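Local coordinates for protein BZZ1 (Saccharomyces cerevisiae, PDB 1ZUU) that acts in endocytosis and vacuolar trafficking and, with type I myosins, restores actin cytoskeleton polarity after salt stress, the piece here being its first SH3 domain, at residues A[18-23]-A[49-54]. Numbering follows the deposited sequence.
Sequences ITITPG and GLVPTT
V51 packs its CG1 methyl against the carbonyl of I18; no aromatic ring takes part in the contact. V51 CG1 approaches I18 O obliquely, out of the carbonyl plane, at 3.5 Å. That oxygen is buried and has no hydrogen-bond partner in the model. I18 N gives the one hydrogen bond across the contact, to L50 O at 3.1 Å. The bond is moderately bent, with an N-H...O angle of 154°. The donor sits 29° from the L50 carbonyl plane. I18 CG1 lies between its backbone N and carbonyl carbon (chi1 61°) and meets V51 CG1 at 3.7 Å. I18 CG2 comes to 3.6 Å from G49 N. A CB at G49 would clash with this methyl. An alanine in place of I18 would probably open a gap beside V51 CG1 and the G49 backbone. Two residues on, I20 lays its side chain against V51, with CD1 closest, 3.8 Å from V51 CB. I56 touches I20 and V51, and I40 of strand 37-42 packs on I20. The contact lies in the hydrophobic core of the SH3 barrel. Residues 18-20 belong to the returning arm of the RT loop, which also bonds to Y10 on its outgoing arm through the I20 backbone. Residues 49-52 end the strand that runs into the 3-10 turn. The contact thus ties the RT loop to this strand, as is characteristic of the SH3 fold.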
# COMPACT_ATOMS: atom_id res chain seq x y z
N ILE A 18 5.39 -0.55 -3.72
CA ILE A 18 5.97 0.46 -2.83
C ILE A 18 6.07 -0.12 -1.42
O ILE A 18 5.43 -1.10 -1.04
CB ILE A 18 5.19 1.78 -2.80
CG1 ILE A 18 3.78 1.61 -2.32
CG2 ILE A 18 5.24 2.43 -4.16
CD1 ILE A 18 3.09 2.94 -1.98
N THR A 19 6.91 0.55 -0.61
CA THR A 19 7.06 0.26 0.77
C THR A 19 5.98 0.93 1.61
O THR A 19 5.60 2.07 1.39
CB THR A 19 8.47 0.71 1.23
OG1 THR A 19 9.40 -0.10 0.55
CG2 THR A 19 8.68 0.66 2.74
N ILE A 20 5.50 0.18 2.62
CA ILE A 20 4.59 0.68 3.62
C ILE A 20 5.06 0.23 5.00
O ILE A 20 5.52 -0.89 5.18
CB ILE A 20 3.11 0.21 3.37
CG1 ILE A 20 3.06 -1.29 3.03
CG2 ILE A 20 2.45 1.08 2.35
CD1 ILE A 20 1.68 -1.91 3.09
N THR A 21 4.84 1.09 5.99
CA THR A 21 5.11 0.75 7.37
C THR A 21 3.98 1.24 8.25
O THR A 21 3.35 2.26 7.95
CB THR A 21 6.47 1.30 7.87
OG1 THR A 21 6.46 2.73 7.90
CG2 THR A 21 7.62 0.75 7.09
N PRO A 22 3.70 0.53 9.36
CA PRO A 22 2.62 1.00 10.30
C PRO A 22 2.83 2.45 10.64
O PRO A 22 3.96 2.88 10.97
CB PRO A 22 2.80 0.04 11.49
CG PRO A 22 3.22 -1.26 10.83
CD PRO A 22 4.23 -0.80 9.76
N GLY A 23 1.75 3.22 10.58
CA GLY A 23 1.78 4.65 10.84
C GLY A 23 1.86 5.54 9.61
O GLY A 23 1.64 6.72 9.71
N GLY A 49 2.07 2.88 -5.73
CA GLY A 49 2.22 1.59 -6.33
C GLY A 49 1.45 0.52 -5.52
O GLY A 49 0.58 0.84 -4.70
N LEU A 50 1.75 -0.73 -5.83
CA LEU A 50 1.03 -1.88 -5.28
C LEU A 50 1.65 -2.33 -3.94
O LEU A 50 2.84 -2.33 -3.74
CB LEU A 50 1.11 -3.07 -6.24
CG LEU A 50 0.31 -2.94 -7.53
CD1 LEU A 50 0.54 -4.20 -8.36
CD2 LEU A 50 -1.15 -2.76 -7.36
N VAL A 51 0.71 -2.76 -3.05
CA VAL A 51 1.06 -3.37 -1.79
C VAL A 51 0.11 -4.57 -1.57
O VAL A 51 -0.97 -4.62 -2.14
CB VAL A 51 0.97 -2.42 -0.59
CG1 VAL A 51 1.89 -1.21 -0.82
CG2 VAL A 51 -0.46 -1.97 -0.32
N PRO A 52 0.47 -5.51 -0.69
CA PRO A 52 -0.46 -6.64 -0.43
C PRO A 52 -1.71 -6.13 0.24
O PRO A 52 -1.67 -5.43 1.28
CB PRO A 52 0.35 -7.57 0.46
CG PRO A 52 1.80 -7.22 0.19
CD PRO A 52 1.78 -5.71 -0.04
N THR A 53 -2.89 -6.55 -0.27
CA THR A 53 -4.16 -6.04 0.22
C THR A 53 -4.37 -6.32 1.72
O THR A 53 -4.90 -5.44 2.42
CB THR A 53 -5.30 -6.72 -0.60
OG1 THR A 53 -5.02 -6.35 -1.95
CG2 THR A 53 -6.67 -6.30 -0.15
N THR A 54 -3.98 -7.48 2.20
CA THR A 54 -4.23 -7.84 3.59
C THR A 54 -3.36 -7.01 4.57
O THR A 54 -3.56 -7.10 5.80
CB THR A 54 -4.09 -9.31 3.87
OG1 THR A 54 -2.75 -9.65 3.54
CG2 THR A 54 -5.12 -10.12 3.07